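Local coordinates for penicillin-binding protein 1A (Mycobacterium tuberculosis, PDB 5CXW) that builds the mycobacterial cell wall by polymerising glycan strands and cross-linking peptidoglycan peptides, the latter through the penicillin-sensitive transpeptidase domain, at residues A[101-114]-A[257-270]. Residues are numbered along the deposited sequence; the frame is centred on the assembly and turned at random.
Sequences VFALVAALEQGIGL and RIPKAVADNVTAAM
Leu108 and Val105 meet Val262 and Val266 in a buried, mainly apolar helix-helix packing inside the transpeptidase domain, where helix 260-270 lies across helix 100-109. The axes of the short segments 101-109 and 260-270 approach to 9.4 Å and their directions differ by 135°, oblique but closer to antiparallel than to parallel. At the crossing Leu108 lays its CB on Val262 CG1 (3.7 Å) and extends CD1 to Val266 CG2, a tight 3.4 Å. With CG1 anti to the backbone N (chi1 170°), Val266 turns CG2 toward helix 101-109, where it also meets Val105 CG2 and so touches two side chains about one turn apart. Farther along, Leu104 CD2 touches Ala269 CB at 4.0 Å, and Val101 CG1 meets Met270 SD, the two side chains crossing nearly at a right angle. Toward the start of helix 260-270, Glu109 lays its extended chain past Val262, and OE2 comes 3.5 Å from CD of Pro259, the N-cap residue, a contact with carbon and not a bond. Beyond helix 100-109, a Schellman motif at Gly111 turns the chain and Leu114 returns to the partner, its CD1 3.4 Å from Asn265 O. Beside it the Asn265 amide is held by three hydrogen bonds: ND2 donates to Ala261 O (2.9 Å, 164°) and to Thr368 O, while OD1 accepts from Gly375 N. Tyr218 and Leu221 of helix 211-222 and Leu147 of helix 143-149 extend the same apolar core. Helix 100-109 follows Ser97, probably the acyl-ester serine as in relatives, whose side chain is about 8 Å from that of Val101; the packing is consistent with the helical region that carries the SxxK motif in penicillin-binding proteins and serine beta-lactamases.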
loop_
_atom_site.group_PDB
_atom_site.type_symbol
_atom_site.label_atom_id
_atom_site.label_comp_id
_atom_site.label_asym_id
_atom_site.label_seq_id
_atom_site.Cartn_x
_atom_site.Cartn_y
_atom_site.Cartn_z
ATOM N N VAL A 101 4.662 7.560 3.827
ATOM C CA VAL A 101 5.900 6.771 3.843
ATOM C C VAL A 101 6.782 7.184 2.699
ATOM O O VAL A 101 8.002 7.111 2.805
ATOM C CB VAL A 101 5.685 5.228 3.865
ATOM C CG1 VAL A 101 4.808 4.842 5.009
ATOM C CG2 VAL A 101 5.186 4.710 2.524
ATOM N N PHE A 102 6.197 7.658 1.588
ATOM C CA PHE A 102 7.045 8.064 0.450
ATOM C C PHE A 102 7.711 9.401 0.681
ATOM O O PHE A 102 8.812 9.631 0.160
ATOM C CB PHE A 102 6.237 8.014 -0.873
ATOM C CG PHE A 102 5.642 6.677 -1.080
ATOM C CD1 PHE A 102 6.464 5.548 -1.126
ATOM C CD2 PHE A 102 4.288 6.490 -1.154
ATOM C CE1 PHE A 102 5.927 4.273 -1.248
ATOM C CE2 PHE A 102 3.751 5.203 -1.285
ATOM C CZ PHE A 102 4.573 4.090 -1.316
ATOM N N ALA A 103 7.065 10.283 1.444
ATOM C CA ALA A 103 7.749 11.489 1.901
ATOM C C ALA A 103 8.913 11.138 2.806
ATOM O O ALA A 103 9.974 11.758 2.792
ATOM C CB ALA A 103 6.827 12.463 2.577
ATOM N N LEU A 104 8.740 10.128 3.634
ATOM C CA LEU A 104 9.842 9.703 4.504
ATOM C C LEU A 104 10.991 9.079 3.735
ATOM O O LEU A 104 12.179 9.382 3.979
ATOM C CB LEU A 104 9.301 8.760 5.558
ATOM C CG LEU A 104 10.292 8.321 6.629
ATOM C CD1 LEU A 104 10.983 9.436 7.363
ATOM C CD2 LEU A 104 9.622 7.400 7.623
ATOM N N VAL A 105 10.650 8.268 2.726
ATOM C CA VAL A 105 11.669 7.793 1.814
ATOM C C VAL A 105 12.459 8.948 1.238
ATOM O O VAL A 105 13.707 8.952 1.246
ATOM C CB VAL A 105 11.113 6.929 0.645
ATOM C CG1 VAL A 105 12.186 6.605 -0.344
ATOM C CG2 VAL A 105 10.520 5.611 1.164
ATOM N N ALA A 106 11.742 9.912 0.682
ATOM C CA ALA A 106 12.384 11.048 0.032
ATOM C C ALA A 106 13.322 11.810 0.986
ATOM O O ALA A 106 14.423 12.220 0.592
ATOM C CB ALA A 106 11.353 12.027 -0.486
ATOM N N ALA A 107 12.849 12.001 2.212
ATOM C CA ALA A 107 13.606 12.703 3.207
ATOM C C ALA A 107 14.909 11.971 3.513
ATOM O O ALA A 107 16.023 12.550 3.556
ATOM C CB ALA A 107 12.787 12.864 4.464
ATOM N N LEU A 108 14.794 10.687 3.806
ATOM C CA LEU A 108 15.942 9.891 4.173
ATOM C C LEU A 108 16.962 9.887 3.031
ATOM O O LEU A 108 18.163 9.934 3.276
ATOM C CB LEU A 108 15.513 8.468 4.521
ATOM C CG LEU A 108 14.765 8.346 5.843
ATOM C CD1 LEU A 108 13.933 7.076 5.854
ATOM C CD2 LEU A 108 15.718 8.274 6.966
ATOM N N GLU A 109 16.482 9.874 1.790
ATOM C CA GLU A 109 17.367 9.885 0.623
ATOM C C GLU A 109 18.191 11.213 0.536
ATOM O O GLU A 109 19.241 11.284 -0.159
ATOM C CB GLU A 109 16.549 9.620 -0.611
ATOM C CG GLU A 109 16.173 8.156 -0.741
ATOM C CD GLU A 109 15.392 7.826 -1.979
ATOM O OE1 GLU A 109 14.912 8.757 -2.625
ATOM O OE2 GLU A 109 15.259 6.619 -2.291
ATOM N N GLN A 110 17.703 12.274 1.169
ATOM C CA GLN A 110 18.347 13.574 1.199
ATOM C C GLN A 110 19.129 13.813 2.451
ATOM O O GLN A 110 19.567 14.914 2.717
ATOM C CB GLN A 110 17.325 14.667 1.002
ATOM C CG GLN A 110 16.742 14.653 -0.371
ATOM C CD GLN A 110 15.791 15.809 -0.662
ATOM O OE1 GLN A 110 15.853 16.928 -0.078
ATOM N NE2 GLN A 110 14.937 15.563 -1.650
ATOM N N GLY A 111 19.232 12.804 3.301
ATOM C CA GLY A 111 20.011 12.904 4.516
ATOM C C GLY A 111 19.284 13.613 5.624
ATOM O O GLY A 111 19.893 14.251 6.484
ATOM N N ILE A 112 17.955 13.478 5.629
ATOM C CA ILE A 112 17.091 13.942 6.694
ATOM C C ILE A 112 16.611 12.657 7.392
ATOM O O ILE A 112 15.773 11.904 6.825
ATOM C CB ILE A 112 15.882 14.813 6.197
ATOM C CG1 ILE A 112 16.395 16.027 5.416
ATOM C CG2 ILE A 112 14.996 15.265 7.359
ATOM C CD1 ILE A 112 15.339 16.732 4.599
ATOM N N GLY A 113 17.096 12.426 8.601
ATOM C CA GLY A 113 16.880 11.143 9.219
ATOM C C GLY A 113 15.731 11.091 10.201
ATOM O O GLY A 113 15.037 12.112 10.432
ATOM N N LEU A 114 15.581 9.925 10.840
ATOM C CA LEU A 114 14.393 9.691 11.698
ATOM C C LEU A 114 14.298 10.619 12.880
ATOM O O LEU A 114 13.215 10.865 13.371
ATOM C CB LEU A 114 14.300 8.232 12.136
ATOM C CG LEU A 114 14.087 7.215 11.067
ATOM C CD1 LEU A 114 13.905 5.848 11.689
ATOM C CD2 LEU A 114 12.952 7.517 10.100
ATOM N N ARG A 257 16.004 0.077 -6.078
ATOM C CA ARG A 257 15.406 1.399 -6.314
ATOM C C ARG A 257 15.589 2.406 -5.170
ATOM O O ARG A 257 15.642 3.623 -5.411
ATOM C CB ARG A 257 13.893 1.210 -6.457
ATOM C CG ARG A 257 13.496 0.492 -7.752
ATOM C CD ARG A 257 13.610 1.432 -8.939
ATOM N NE ARG A 257 13.059 0.888 -10.188
ATOM C CZ ARG A 257 11.786 0.912 -10.573
ATOM N NH1 ARG A 257 10.836 1.410 -9.837
ATOM N NH2 ARG A 257 11.463 0.401 -11.767
ATOM N N ILE A 258 15.589 1.918 -3.937
ATOM C CA ILE A 258 15.716 2.707 -2.750
ATOM C C ILE A 258 16.930 2.131 -1.983
ATOM O O ILE A 258 17.084 0.912 -1.907
ATOM C CB ILE A 258 14.452 2.583 -1.897
ATOM C CG1 ILE A 258 13.218 3.057 -2.659
ATOM C CG2 ILE A 258 14.613 3.283 -0.560
ATOM C CD1 ILE A 258 11.941 2.697 -1.960
ATOM N N PRO A 259 17.805 2.988 -1.446
ATOM C CA PRO A 259 18.951 2.389 -0.754
ATOM C C PRO A 259 18.495 1.555 0.455
ATOM O O PRO A 259 17.504 1.876 1.140
ATOM C CB PRO A 259 19.797 3.592 -0.314
ATOM C CG PRO A 259 19.320 4.732 -1.210
ATOM C CD PRO A 259 17.915 4.441 -1.604
ATOM N N LYS A 260 19.180 0.432 0.648
ATOM C CA LYS A 260 18.894 -0.443 1.774
ATOM C C LYS A 260 18.798 0.316 3.090
ATOM O O LYS A 260 17.901 0.059 3.908
ATOM C CB LYS A 260 19.968 -1.520 1.864
ATOM C CG LYS A 260 19.884 -2.378 3.153
ATOM C CD LYS A 260 20.764 -3.592 3.105
ATOM C CE LYS A 260 20.782 -4.401 4.396
ATOM N NZ LYS A 260 19.461 -4.873 4.836
ATOM N N ALA A 261 19.774 1.199 3.350
ATOM C CA ALA A 261 19.811 1.916 4.628
ATOM C C ALA A 261 18.550 2.781 4.790
ATOM O O ALA A 261 17.984 2.866 5.905
ATOM C CB ALA A 261 21.066 2.729 4.801
ATOM N N VAL A 262 18.103 3.378 3.691
ATOM C CA VAL A 262 16.889 4.156 3.702
ATOM C C VAL A 262 15.695 3.269 3.974
ATOM O O VAL A 262 14.855 3.573 4.881
ATOM C CB VAL A 262 16.724 4.942 2.373
ATOM C CG1 VAL A 262 15.323 5.513 2.267
ATOM C CG2 VAL A 262 17.742 6.020 2.293
ATOM N N ALA A 263 15.542 2.221 3.202
ATOM C CA ALA A 263 14.368 1.372 3.346
ATOM C C ALA A 263 14.280 0.796 4.780
ATOM O O ALA A 263 13.197 0.735 5.368
ATOM C CB ALA A 263 14.440 0.242 2.375
ATOM N N ASP A 264 15.401 0.365 5.331
ATOM C CA ASP A 264 15.429 -0.272 6.666
ATOM C C ASP A 264 15.090 0.747 7.787
ATOM O O ASP A 264 14.520 0.376 8.829
ATOM C CB ASP A 264 16.758 -0.985 6.890
ATOM C CG ASP A 264 16.952 -2.209 5.921
ATOM O OD1 ASP A 264 15.952 -2.672 5.263
ATOM O OD2 ASP A 264 18.088 -2.705 5.883
ATOM N N ASN A 265 15.440 2.019 7.585
ATOM C CA ASN A 265 15.012 3.084 8.492
ATOM C C ASN A 265 13.500 3.362 8.389
ATOM O O ASN A 265 12.821 3.616 9.426
ATOM C CB ASN A 265 15.807 4.381 8.319
ATOM C CG ASN A 265 17.069 4.380 9.138
ATOM O OD1 ASN A 265 17.042 4.691 10.321
ATOM N ND2 ASN A 265 18.181 4.062 8.534
ATOM N N VAL A 266 12.962 3.337 7.159
ATOM C CA VAL A 266 11.518 3.484 6.994
ATOM C C VAL A 266 10.786 2.316 7.759
ATOM O O VAL A 266 9.857 2.538 8.540
ATOM C CB VAL A 266 11.085 3.516 5.531
ATOM C CG1 VAL A 266 9.561 3.432 5.416
ATOM C CG2 VAL A 266 11.670 4.758 4.815
ATOM N N THR A 267 11.279 1.100 7.564
ATOM C CA THR A 267 10.777 -0.059 8.305
ATOM C C THR A 267 10.769 0.211 9.782
ATOM O O THR A 267 9.761 -0.033 10.446
ATOM C CB THR A 267 11.570 -1.316 7.920
ATOM O OG1 THR A 267 11.391 -1.520 6.524
ATOM C CG2 THR A 267 11.107 -2.543 8.700
ATOM N N ALA A 268 11.913 0.696 10.301
ATOM C CA ALA A 268 12.058 0.912 11.716
ATOM C C ALA A 268 10.946 1.894 12.195
ATOM O O ALA A 268 10.388 1.696 13.274
ATOM C CB ALA A 268 13.445 1.409 12.067
ATOM N N ALA A 269 10.728 2.959 11.466
ATOM C CA ALA A 269 9.642 3.907 11.830
ATOM C C ALA A 269 8.260 3.326 11.845
ATOM O O ALA A 269 7.405 3.749 12.667
ATOM C CB ALA A 269 9.694 5.124 10.914
ATOM N N MET A 270 8.025 2.343 10.960
ATOM C CA MET A 270 6.716 1.708 10.764
ATOM C C MET A 270 6.470 0.550 11.722
ATOM O O MET A 270 5.327 0.123 11.877
ATOM C CB MET A 270 6.555 1.214 9.330
ATOM C CG MET A 270 6.499 2.383 8.401
ATOM S SD MET A 270 6.593 1.877 6.672
ATOM C CE MET A 270 4.990 1.047 6.527
#